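Local coordinates for protein esterase YbfF (PDB 3BF7) that is an alpha/beta hydrolase with a helical cap, an esterase that probably cleaves ester and thioester bonds in a crevice formed between its domains, at residues L3-A7 with S28-L32; H23-G27 with H124-F128; V61-P65 with M90-A94; K93-A97 with I185-E189; D107-A111 with I248-D254. The protein carries 1 engineered substitution. All blocks are in the same frame, centred on the assembly; numbering follows the deposited sequence.

Interaction 1 (L3-A7 with S28-L32); sequences LNIRA and SLDNL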
# COMPACT_ATOMS: atom_id res chain seq x y z
N LEU A 3 0.52 -14.58 -3.03
CA LEU A 3 0.90 -13.86 -1.83
C LEU A 3 0.21 -14.40 -0.59
O LEU A 3 -0.80 -15.11 -0.68
CB LEU A 3 0.52 -12.38 -1.98
CG LEU A 3 1.13 -11.63 -3.16
CD1 LEU A 3 0.53 -10.23 -3.22
CD2 LEU A 3 2.64 -11.57 -3.00
N ASN A 4 0.77 -14.07 0.57
CA ASN A 4 0.16 -14.45 1.83
C ASN A 4 -1.03 -13.49 1.96
O ASN A 4 -0.90 -12.29 1.70
CB ASN A 4 1.12 -14.23 2.99
CG ASN A 4 0.47 -14.45 4.34
OD1 ASN A 4 0.58 -13.62 5.25
ND2 ASN A 4 -0.22 -15.57 4.48
N ILE A 5 -2.18 -14.03 2.34
CA ILE A 5 -3.36 -13.19 2.49
C ILE A 5 -4.20 -13.58 3.69
O ILE A 5 -4.06 -14.67 4.25
CB ILE A 5 -4.29 -13.26 1.24
CG1 ILE A 5 -5.04 -14.60 1.21
CG2 ILE A 5 -3.49 -13.06 -0.03
CD1 ILE A 5 -4.16 -15.81 1.04
N ARG A 6 -5.06 -12.65 4.08
CA ARG A 6 -6.00 -12.84 5.17
C ARG A 6 -7.33 -12.47 4.51
O ARG A 6 -7.52 -11.32 4.10
CB ARG A 6 -5.71 -11.87 6.32
CG ARG A 6 -6.60 -12.05 7.53
CD ARG A 6 -6.30 -13.36 8.24
NE ARG A 6 -4.91 -13.44 8.66
CZ ARG A 6 -4.32 -12.57 9.47
NH1 ARG A 6 -5.00 -11.54 9.95
NH2 ARG A 6 -3.04 -12.72 9.80
N ALA A 7 -8.22 -13.45 4.37
CA ALA A 7 -9.51 -13.23 3.73
C ALA A 7 -10.65 -13.30 4.73
O ALA A 7 -10.62 -14.10 5.67
CB ALA A 7 -9.72 -14.25 2.62
N SER A 28 2.62 -4.28 6.17
CA SER A 28 2.17 -5.67 6.18
C SER A 28 0.65 -5.64 6.03
O SER A 28 0.04 -4.57 6.09
CB SER A 28 2.55 -6.35 7.50
OG SER A 28 1.90 -5.71 8.58
N LEU A 29 0.04 -6.81 5.86
CA LEU A 29 -1.40 -6.88 5.64
C LEU A 29 -2.27 -6.28 6.73
O LEU A 29 -3.44 -5.99 6.49
CB LEU A 29 -1.82 -8.33 5.34
CG LEU A 29 -1.70 -9.42 6.41
CD1 LEU A 29 -2.80 -9.28 7.44
CD2 LEU A 29 -1.78 -10.78 5.74
N ASP A 30 -1.72 -6.10 7.92
CA ASP A 30 -2.49 -5.49 9.00
C ASP A 30 -2.62 -3.98 8.84
O ASP A 30 -3.53 -3.37 9.41
CB ASP A 30 -1.85 -5.80 10.35
CG ASP A 30 -2.33 -7.11 10.94
OD1 ASP A 30 -3.02 -7.88 10.23
OD2 ASP A 30 -2.03 -7.38 12.13
N ASN A 31 -1.75 -3.35 8.05
CA ASN A 31 -1.79 -1.90 7.94
C ASN A 31 -3.06 -1.24 7.43
O ASN A 31 -3.38 -0.13 7.85
CB ASN A 31 -0.60 -1.37 7.14
CG ASN A 31 -0.33 0.10 7.41
OD1 ASN A 31 -0.05 0.49 8.55
ND2 ASN A 31 -0.44 0.92 6.38
N LEU A 32 -3.78 -1.88 6.52
CA LEU A 32 -5.04 -1.30 6.03
C LEU A 32 -6.22 -1.99 6.71
O LEU A 32 -7.35 -1.90 6.24
CB LEU A 32 -5.15 -1.42 4.51
CG LEU A 32 -4.36 -0.39 3.69
CD1 LEU A 32 -2.87 -0.50 3.99
CD2 LEU A 32 -4.62 -0.61 2.21

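Interaction 2 (H23-G27 with H124-F128); sequences HGLFG and HDEIF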
# COMPACT_ATOMS: atom_id res chain seq x y z
N HIS A 23 -0.92 -2.83 1.16
CA HIS A 23 -0.12 -1.91 1.96
C HIS A 23 1.10 -1.33 1.24
O HIS A 23 1.42 -1.72 0.12
CB HIS A 23 0.35 -2.64 3.23
CG HIS A 23 1.34 -3.73 2.96
ND1 HIS A 23 2.66 -3.47 2.70
CD2 HIS A 23 1.18 -5.07 2.85
CE1 HIS A 23 3.28 -4.61 2.43
NE2 HIS A 23 2.40 -5.59 2.51
N GLY A 24 1.79 -0.41 1.92
CA GLY A 24 2.96 0.24 1.36
C GLY A 24 4.29 -0.28 1.87
O GLY A 24 4.35 -1.27 2.61
N LEU A 25 5.37 0.38 1.46
CA LEU A 25 6.71 -0.03 1.84
C LEU A 25 6.89 -0.17 3.36
O LEU A 25 6.47 0.70 4.13
CB LEU A 25 7.74 0.97 1.29
CG LEU A 25 9.22 0.62 1.53
CD1 LEU A 25 9.58 -0.69 0.82
CD2 LEU A 25 10.08 1.76 1.02
N PHE A 26 7.51 -1.28 3.75
CA PHE A 26 7.77 -1.62 5.15
C PHE A 26 6.50 -1.98 5.92
O PHE A 26 6.54 -2.18 7.13
CB PHE A 26 8.52 -0.50 5.88
CG PHE A 26 9.91 -0.25 5.36
CD1 PHE A 26 10.86 -1.27 5.29
CD2 PHE A 26 10.29 1.03 4.94
CE1 PHE A 26 12.15 -1.03 4.82
CE2 PHE A 26 11.57 1.28 4.47
CZ PHE A 26 12.50 0.25 4.41
N GLY A 27 5.38 -2.08 5.21
CA GLY A 27 4.13 -2.43 5.85
C GLY A 27 3.85 -3.92 5.80
O GLY A 27 4.71 -4.73 5.44
N HIS A 124 14.05 7.25 2.60
CA HIS A 124 14.06 6.29 3.70
C HIS A 124 15.42 5.93 4.26
O HIS A 124 15.53 4.94 4.97
CB HIS A 124 13.36 5.00 3.26
CG HIS A 124 11.92 5.18 2.89
ND1 HIS A 124 11.53 5.71 1.68
CD2 HIS A 124 10.78 4.94 3.58
CE1 HIS A 124 10.21 5.78 1.64
NE2 HIS A 124 9.73 5.32 2.78
N ASP A 125 16.45 6.71 3.97
CA ASP A 125 17.77 6.36 4.47
C ASP A 125 17.86 6.25 5.99
O ASP A 125 18.50 5.34 6.51
CB ASP A 125 18.82 7.33 3.96
CG ASP A 125 19.14 7.12 2.49
OD1 ASP A 125 18.60 6.18 1.87
OD2 ASP A 125 19.95 7.91 1.96
N GLU A 126 17.23 7.17 6.70
CA GLU A 126 17.27 7.14 8.16
C GLU A 126 16.46 5.96 8.69
O GLU A 126 16.82 5.37 9.71
CB GLU A 126 16.76 8.47 8.72
CG GLU A 126 17.63 9.63 8.25
CD GLU A 126 17.04 10.98 8.58
OE1 GLU A 126 17.23 11.45 9.72
OE2 GLU A 126 16.38 11.56 7.70
N ILE A 127 15.38 5.61 8.00
CA ILE A 127 14.57 4.46 8.39
C ILE A 127 15.42 3.19 8.20
O ILE A 127 15.44 2.33 9.08
CB ILE A 127 13.26 4.41 7.56
CG1 ILE A 127 12.28 5.46 8.10
CG2 ILE A 127 12.65 3.01 7.62
CD1 ILE A 127 11.05 5.65 7.25
N PHE A 128 16.12 3.08 7.08
CA PHE A 128 16.98 1.92 6.85
C PHE A 128 18.07 1.87 7.92
O PHE A 128 18.42 0.79 8.41
CB PHE A 128 17.63 1.99 5.46
CG PHE A 128 16.80 1.38 4.36
CD1 PHE A 128 16.64 -0.01 4.27
CD2 PHE A 128 16.22 2.18 3.38
CE1 PHE A 128 15.91 -0.58 3.22
CE2 PHE A 128 15.50 1.62 2.33
CZ PHE A 128 15.34 0.24 2.25

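Interaction 3 (V61-P65 with M90-A94); sequences VMNYP and MGGKA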
# COMPACT_ATOMS: atom_id res chain seq x y z
N VAL A 61 13.67 -9.76 -6.97
CA VAL A 61 13.07 -8.80 -7.90
C VAL A 61 11.95 -8.01 -7.24
O VAL A 61 11.04 -8.58 -6.63
CB VAL A 61 12.50 -9.52 -9.15
CG1 VAL A 61 11.78 -8.52 -10.05
CG2 VAL A 61 13.63 -10.19 -9.91
N MET A 62 12.02 -6.69 -7.37
CA MET A 62 11.02 -5.82 -6.79
C MET A 62 10.70 -4.67 -7.75
O MET A 62 11.35 -3.62 -7.70
CB MET A 62 11.53 -5.28 -5.45
CG MET A 62 10.46 -4.74 -4.54
SD MET A 62 9.35 -6.03 -3.94
CE MET A 62 8.39 -5.07 -2.76
N ASN A 63 9.73 -4.88 -8.63
CA ASN A 63 9.30 -3.86 -9.58
C ASN A 63 7.78 -3.94 -9.66
O ASN A 63 7.18 -4.92 -9.21
CB ASN A 63 9.96 -4.02 -10.95
CG ASN A 63 9.64 -5.35 -11.62
OD1 ASN A 63 8.49 -5.62 -11.97
ND2 ASN A 63 10.66 -6.17 -11.80
N TYR A 64 7.14 -2.92 -10.23
CA TYR A 64 5.70 -2.92 -10.26
C TYR A 64 5.02 -3.95 -11.16
O TYR A 64 3.95 -4.46 -10.80
CB TYR A 64 5.21 -1.49 -10.46
CG TYR A 64 5.49 -0.70 -9.20
CD1 TYR A 64 4.87 -1.05 -7.99
CD2 TYR A 64 6.45 0.32 -9.17
CE1 TYR A 64 5.21 -0.43 -6.80
CE2 TYR A 64 6.80 0.95 -7.98
CZ TYR A 64 6.17 0.57 -6.80
OH TYR A 64 6.50 1.17 -5.60
N PRO A 65 5.60 -4.27 -12.32
CA PRO A 65 4.90 -5.28 -13.12
C PRO A 65 4.86 -6.60 -12.33
O PRO A 65 3.88 -7.33 -12.36
CB PRO A 65 5.76 -5.38 -14.38
CG PRO A 65 6.20 -3.96 -14.56
CD PRO A 65 6.59 -3.55 -13.15
N MET A 90 3.35 2.40 -2.04
CA MET A 90 3.88 1.32 -2.89
C MET A 90 2.75 0.39 -3.34
O MET A 90 2.72 -0.05 -4.49
CB MET A 90 4.94 0.52 -2.13
CG MET A 90 5.47 -0.71 -2.86
SD MET A 90 6.53 -1.72 -1.82
CE MET A 90 5.29 -2.51 -0.77
N GLY A 91 1.83 0.09 -2.43
CA GLY A 91 0.70 -0.77 -2.75
C GLY A 91 -0.20 -0.12 -3.78
O GLY A 91 -0.80 -0.80 -4.61
N GLY A 92 -0.31 1.20 -3.71
CA GLY A 92 -1.10 1.95 -4.67
C GLY A 92 -0.43 1.87 -6.03
O GLY A 92 -1.11 1.78 -7.06
N LYS A 93 0.90 1.93 -6.06
CA LYS A 93 1.61 1.82 -7.32
C LYS A 93 1.42 0.42 -7.91
O LYS A 93 1.27 0.27 -9.12
CB LYS A 93 3.10 2.15 -7.14
CG LYS A 93 3.41 3.63 -7.31
CD LYS A 93 4.88 3.94 -7.06
CE LYS A 93 5.23 5.37 -7.47
NZ LYS A 93 6.66 5.68 -7.18
N ALA A 94 1.40 -0.61 -7.07
CA ALA A 94 1.19 -1.97 -7.56
C ALA A 94 -0.20 -2.09 -8.19
O ALA A 94 -0.37 -2.70 -9.25
CB ALA A 94 1.34 -2.97 -6.42

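Interaction 4 (K93-A97 with I185-E189); sequences KAVMA and IVGWE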
# COMPACT_ATOMS: atom_id res chain seq x y z
N LYS A 93 0.90 1.93 -6.06
CA LYS A 93 1.61 1.82 -7.32
C LYS A 93 1.42 0.42 -7.91
O LYS A 93 1.27 0.27 -9.12
CB LYS A 93 3.10 2.15 -7.14
CG LYS A 93 3.41 3.63 -7.31
CD LYS A 93 4.88 3.94 -7.06
CE LYS A 93 5.23 5.37 -7.47
NZ LYS A 93 6.66 5.68 -7.18
N ALA A 94 1.40 -0.61 -7.07
CA ALA A 94 1.19 -1.97 -7.56
C ALA A 94 -0.20 -2.09 -8.19
O ALA A 94 -0.37 -2.70 -9.25
CB ALA A 94 1.34 -2.97 -6.42
N VAL A 95 -1.20 -1.50 -7.53
CA VAL A 95 -2.57 -1.54 -8.03
C VAL A 95 -2.70 -0.74 -9.33
O VAL A 95 -3.40 -1.16 -10.25
CB VAL A 95 -3.54 -1.00 -6.96
CG1 VAL A 95 -4.91 -0.72 -7.57
CG2 VAL A 95 -3.64 -2.00 -5.82
N MET A 96 -2.03 0.41 -9.40
CA MET A 96 -2.09 1.19 -10.63
C MET A 96 -1.42 0.41 -11.76
O MET A 96 -1.90 0.43 -12.89
CB MET A 96 -1.42 2.56 -10.44
CG MET A 96 -2.23 3.50 -9.56
SD MET A 96 -1.56 5.17 -9.46
CE MET A 96 -0.09 4.90 -8.46
N ALA A 97 -0.32 -0.26 -11.46
CA ALA A 97 0.38 -1.05 -12.48
C ALA A 97 -0.50 -2.20 -12.96
O ALA A 97 -0.39 -2.62 -14.12
CB ALA A 97 1.69 -1.59 -11.91
N ILE A 185 11.28 1.01 -6.34
CA ILE A 185 10.11 1.18 -5.48
C ILE A 185 9.67 2.65 -5.46
O ILE A 185 8.48 2.94 -5.59
CB ILE A 185 10.43 0.66 -4.06
CG1 ILE A 185 10.74 -0.84 -4.14
CG2 ILE A 185 9.24 0.91 -3.13
CD1 ILE A 185 11.30 -1.43 -2.85
N VAL A 186 10.62 3.57 -5.31
CA VAL A 186 10.27 4.99 -5.33
C VAL A 186 10.08 5.40 -6.79
O VAL A 186 9.50 6.44 -7.09
CB VAL A 186 11.38 5.86 -4.70
CG1 VAL A 186 11.55 5.49 -3.24
CG2 VAL A 186 12.69 5.68 -5.44
N GLY A 187 10.58 4.54 -7.69
CA GLY A 187 10.48 4.78 -9.11
C GLY A 187 9.14 4.40 -9.71
O GLY A 187 8.16 4.15 -8.99
N TRP A 188 9.09 4.33 -11.03
CA TRP A 188 7.85 4.02 -11.71
C TRP A 188 8.07 3.73 -13.18
O TRP A 188 9.04 4.19 -13.78
CB TRP A 188 6.90 5.23 -11.58
CG TRP A 188 5.57 5.04 -12.22
CD1 TRP A 188 5.05 5.74 -13.27
CD2 TRP A 188 4.56 4.10 -11.83
NE1 TRP A 188 3.78 5.29 -13.56
CE2 TRP A 188 3.46 4.28 -12.69
CE3 TRP A 188 4.49 3.12 -10.83
CZ2 TRP A 188 2.30 3.52 -12.59
CZ3 TRP A 188 3.33 2.36 -10.73
CH2 TRP A 188 2.25 2.57 -11.60
N GLU A 189 7.16 2.95 -13.76
CA GLU A 189 7.18 2.61 -15.18
C GLU A 189 5.87 3.18 -15.72
O GLU A 189 4.79 2.70 -15.35
CB GLU A 189 7.22 1.10 -15.38
CG GLU A 189 7.38 0.67 -16.82
CD GLU A 189 8.71 1.09 -17.40
OE1 GLU A 189 9.75 0.80 -16.76
OE2 GLU A 189 8.73 1.71 -18.49

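Interaction 5 (D107-A111 with I248-D254); sequences DKLVA and IRRYLND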
# COMPACT_ATOMS: atom_id res chain seq x y z
N ASP A 107 -12.11 -3.79 -10.86
CA ASP A 107 -13.41 -3.14 -10.92
C ASP A 107 -13.10 -1.67 -10.63
O ASP A 107 -12.86 -0.89 -11.55
CB ASP A 107 -14.35 -3.70 -9.85
CG ASP A 107 -15.76 -3.17 -9.97
OD1 ASP A 107 -15.99 -2.27 -10.81
OD2 ASP A 107 -16.65 -3.65 -9.24
N LYS A 108 -13.10 -1.30 -9.35
CA LYS A 108 -12.77 0.07 -8.97
C LYS A 108 -11.35 0.13 -8.41
O LYS A 108 -10.77 -0.90 -8.07
CB LYS A 108 -13.80 0.60 -7.97
CG LYS A 108 -15.18 0.74 -8.59
CD LYS A 108 -16.11 1.59 -7.76
CE LYS A 108 -17.42 1.83 -8.49
NZ LYS A 108 -18.29 2.79 -7.76
N LEU A 109 -10.81 1.34 -8.32
CA LEU A 109 -9.44 1.53 -7.85
C LEU A 109 -9.28 2.74 -6.95
O LEU A 109 -9.75 3.83 -7.27
CB LEU A 109 -8.52 1.67 -9.07
CG LEU A 109 -7.01 1.87 -8.88
CD1 LEU A 109 -6.30 1.52 -10.17
CD2 LEU A 109 -6.69 3.30 -8.47
N VAL A 110 -8.60 2.54 -5.83
CA VAL A 110 -8.33 3.61 -4.88
C VAL A 110 -6.83 3.61 -4.58
O VAL A 110 -6.27 2.58 -4.20
CB VAL A 110 -9.09 3.41 -3.55
CG1 VAL A 110 -8.80 4.57 -2.60
CG2 VAL A 110 -10.58 3.31 -3.81
N ALA A 111 -6.19 4.76 -4.75
CA ALA A 111 -4.77 4.92 -4.49
C ALA A 111 -4.62 5.95 -3.38
O ALA A 111 -4.98 7.12 -3.56
CB ALA A 111 -4.05 5.39 -5.75
N ILE A 248 -13.86 6.79 0.21
CA ILE A 248 -13.93 5.50 -0.46
C ILE A 248 -15.37 5.10 -0.76
O ILE A 248 -15.69 4.74 -1.89
CB ILE A 248 -13.25 4.40 0.40
CG1 ILE A 248 -11.74 4.61 0.42
CG2 ILE A 248 -13.59 3.01 -0.15
CD1 ILE A 248 -11.00 3.68 1.36
N ARG A 249 -16.24 5.17 0.23
CA ARG A 249 -17.62 4.78 0.02
C ARG A 249 -18.38 5.69 -0.95
O ARG A 249 -19.24 5.22 -1.69
CB ARG A 249 -18.35 4.65 1.35
CG ARG A 249 -17.94 3.38 2.10
CD ARG A 249 -18.77 3.14 3.34
NE ARG A 249 -18.47 1.85 3.98
CZ ARG A 249 -18.82 0.67 3.49
NH1 ARG A 249 -19.47 0.58 2.34
NH2 ARG A 249 -18.53 -0.44 4.16
N ARG A 250 -18.06 6.97 -0.96
CA ARG A 250 -18.72 7.88 -1.90
C ARG A 250 -18.39 7.40 -3.32
O ARG A 250 -19.25 7.35 -4.20
CB ARG A 250 -18.22 9.31 -1.71
CG ARG A 250 -18.75 10.28 -2.75
CD ARG A 250 -18.15 11.66 -2.58
NE ARG A 250 -18.38 12.50 -3.76
CZ ARG A 250 -17.87 13.71 -3.93
NH1 ARG A 250 -17.09 14.24 -2.99
NH2 ARG A 250 -18.12 14.40 -5.03
N TYR A 251 -17.12 7.04 -3.53
CA TYR A 251 -16.64 6.56 -4.82
C TYR A 251 -17.25 5.20 -5.17
O TYR A 251 -17.71 4.99 -6.29
CB TYR A 251 -15.11 6.48 -4.78
CG TYR A 251 -14.45 5.72 -5.90
CD1 TYR A 251 -14.54 6.16 -7.23
CD2 TYR A 251 -13.71 4.58 -5.64
CE1 TYR A 251 -13.89 5.47 -8.26
CE2 TYR A 251 -13.06 3.88 -6.66
CZ TYR A 251 -13.15 4.33 -7.96
OH TYR A 251 -12.51 3.63 -8.95
N LEU A 252 -17.26 4.27 -4.21
CA LEU A 252 -17.81 2.94 -4.45
C LEU A 252 -19.31 2.97 -4.77
O LEU A 252 -19.79 2.17 -5.57
CB LEU A 252 -17.56 2.03 -3.25
CG LEU A 252 -16.10 1.72 -2.89
CD1 LEU A 252 -16.08 0.77 -1.70
CD2 LEU A 252 -15.38 1.10 -4.08
N ASN A 253 -20.04 3.89 -4.14
CA ASN A 253 -21.47 4.00 -4.39
C ASN A 253 -21.73 4.69 -5.74
O ASN A 253 -22.81 4.54 -6.32
CB ASN A 253 -22.17 4.81 -3.28
CG ASN A 253 -22.06 4.15 -1.91
OD1 ASN A 253 -22.08 2.93 -1.78
ND2 ASN A 253 -21.98 4.98 -0.87
N ASP A 254 -20.73 5.43 -6.22
CA ASP A 254 -20.77 6.18 -7.49
C ASP A 254 -22.13 6.73 -7.89
O ASP A 254 -22.58 6.55 -9.01
CB ASP A 254 -20.17 5.35 -8.65
CG ASP A 254 -21.00 4.12 -8.99
OD1 ASP A 254 -22.21 4.26 -9.21
OD2 ASP A 254 -20.44 3.01 -9.06

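Interaction 1 (L3-A7 with S28-L32)
Apolar packing carries most of this contact: L29, at the second position of a type I turn, sends its two methyl groups against N4 and against R6 of strand 5-8. CG of L29 sits between the backbone N and the carbonyl carbon (chi1 66°), and from there the branches divide the work. L29 CD2 lies 4.1 Å from R6 CB and also approaches the backbone of I5, while CD1 goes to the guanidinium end of R6. A branched leucine suits a place where one buried side chain must cover both a strand backbone and the flat end of a longer chain.

R6 leaves the strand toward the loop, CG anti to the backbone N (chi1 -177°), then bends at chi2 and chi3, which folds the guanidinium back over L29. CD1 of L29 rests above one face of that group, toward its rim, with NH1 of R6 4.0 Å from it.

Electrostatics are looser. NH1 of R6 and OD1 of D30 stand 4.2 Å apart, beyond a salt bridge, the guanidinium and carboxylate planes 77° apart, so any attraction is probably modest.

One backbone bond closes the turn, N31 N giving to S28 O at 2.9 Å, and the side chains of D49 and Q47 bind L29 N and L29 O. The contact thus joins the antiparallel edge strand 5-8 of an alpha/beta hydrolase sheet to the loop that follows strand 19-22.

Interaction 2 (H23-G27 with H124-F128)
The ring of F26 presents its edge to the ring of F128, and CD2 of H124 also lies near the plane of F26, at its edge; CG of the neighbouring L25 lies over one face of F26, toward the rim. CZ of F26 comes to 3.6 Å from CZ of F128, over one face of F128, in an edge-to-face pair whose planes stand 74° apart. H124 takes L25 on one face: CD2 of L25 lies 4.0 Å from the imidazole centroid, almost on the ring normal, a CH-pi contact. The F26 and H124 rings meet obliquely, with centroids 5.9 Å apart. I127 adds its CG2 methyl, 3.8 Å from CE2 of F26.

L25 and F26 occupy the middle of the type II turn G24-G27, and both side chains point toward the start of helix 125-136. F26 has a positive phi of 70°, and its CG lies anti to the carbonyl carbon (chi1 -65°), which aims the ring between H124 and F128. Around them F161 and L162 of helix 156-163, F173 and L178 also touch F26.

Across the two segments the chemistry is dispersive and quadrupolar: C-H edges meet pi faces, and methyl groups fill in. The polarity of H124 is served elsewhere, ND1 being bonded to the hydroxyl of Y182, while L25 lies over one ring face.

Interaction 3 (V61-P65 with M90-A94)
A CH-pi contact is central here: CB of K93 lies over one face of the Y64 ring, 3.6 Å from its centroid and offset toward the rim. The lysine chain is extended beyond CG and passes obliquely over the same ring, bringing CD to 3.6 Å from CZ of Y64. An aromatic ring suits this place because its face accepts the aliphatic stem of a lysine whose ammonium is used elsewhere, on G187 O and V117 O.

Van der Waals packing surrounds that pair. CE1 of Y64 sits 3.4 Å from M90 O, and CD1 is 4.3 Å from CB of A94, a small side chain that lets the ring come close to the helix. CG of M90 lies 3.5 Å from OH of Y64. The two methionines cross at about a right angle, CE of M62 lying 3.9 Å from SD of M90; the flexible thioethers adapt to the uneven surfaces they meet.

Polar groups are bound outside the pair of segments: the Y64 hydroxyl with I185 O, and M62 N with OE1 of Q181. N63 is the N-cap of the next helix, its OD1 receiving A66 N.

The start of helix 64-78 is thereby set against the first turn of helix 90-101, which begins within the probable nucleophile elbow after strand 83-88, G91 being part of that pattern. M67 of helix 64-78 touches M90 and A94, and I185 of helix 182-186 touches both methionines.

Interaction 4 (K93-A97 with I185-E189)
W188 carries its CG anti to the backbone N (chi1 -179°), which swings the six-membered end of the indole toward helix 90-101, where it meets K93, M96 and A97. CB and CG of K93 pack against CZ3 of W188, CB lying 3.6 Å from CZ3, and the stretched lysine continues to the end of helix 182-186.

At the tryptophan, CZ3 lies 3.3 Å from the backbone O of K93, which sits at the ring edge and in its plane. K93 O already receives A97 N within its helix, so the C-H edge of the ring faces a bonded carbonyl, probably a weakly favourable C-H...O approach. CH2 of W188 rests 3.8 Å from CB of M96, and 4.2 Å from CB of A97, whose small side chain leaves room for the ring. NE1 of W188 is bound by OE1 of Q220.

At the lysine, NZ gives a hydrogen bond of 2.8 Å to G187 O, from 41° above the carbonyl plane. V186 O is almost as near but badly angled, whereas V117 O is a further acceptor. A buried ammonium among main-chain carbonyls is probably stabilised by their partial negative charges.

Lysine and tryptophan together tie the helix that starts at the probable nucleophile elbow of an alpha/beta hydrolase to the chain leaving helix 182-186.

Interaction 5 (D107-A111 with I248-D254)
NZ of K108 meets three oxygens at the end of helix 241-253. It gives a hydrogen bond to Y251 O at 2.7 Å, in the carbonyl plane and on a lone pair, and one of the same length to L252 O, from 57° above that carbonyl's plane. The third partner is D254, whose OD2 forms a salt bridge with NZ of K108 on the anti side of the carboxylate; the modelled separation of 2.5 Å is unusually short and therefore doubtful. The helix C-terminus and the D254 carboxylate would both be expected to favour a lysine ammonium here.

The stem of K108 lies over one face of the Y251 ring, CD standing 4.2 Å from the ring centroid, and CD2 of L252 packs 3.8 Å from the same CD. The Y251 hydroxyl accepts a nearly straight bond (175°) from L109 N, 2.9 Å away at OH of Y251, and pairs with P197 O as well, so the hydroxyl of buried Y251 is satisfied.

Strand 106-112 belongs to the central sheet of the alpha/beta hydrolase fold, and the C-terminal helix runs almost antiparallel to it (160°), 9.7 Å between the axes of the short segments, covering one face of the sheet.

V110 faces the helix too. Its CG2 lies 3.8 Å from CE2 of Y251, and its CG1 packs on I248; branched V110 is well suited to a strand.

Farther out, D254, with positive phi, is the first residue off the helix, and its CG lies between the backbone N and the carbonyl carbon, where the carboxylate reaches K108. I86 and I201 of the flanking strands touch both V110 and I248.

Interactions 3 and 4 lie about 5 Å apart between centres and share K93 and A94 of helix 90-101, joined by the hydrogen bond between Y64 OH and I185 O. Interaction 2 touches both, through M90 and I185, and interaction 1 adjoins it around H23. Interaction 5 stands about 20 Å from interaction 4 between centres, yet V95 packs on L109, so helix and strand 106-112 connect the two. Along the chain, interaction 3 is nested within interaction 2, whereas interactions 2 and 4 cross. Interactions 2 to 4 join the region of the probable nucleophile elbow to helices 125-136 and 182-186, probably of the cap, while interactions 1 and 5 pack on the central sheet, at strands 5-8 and 106-112.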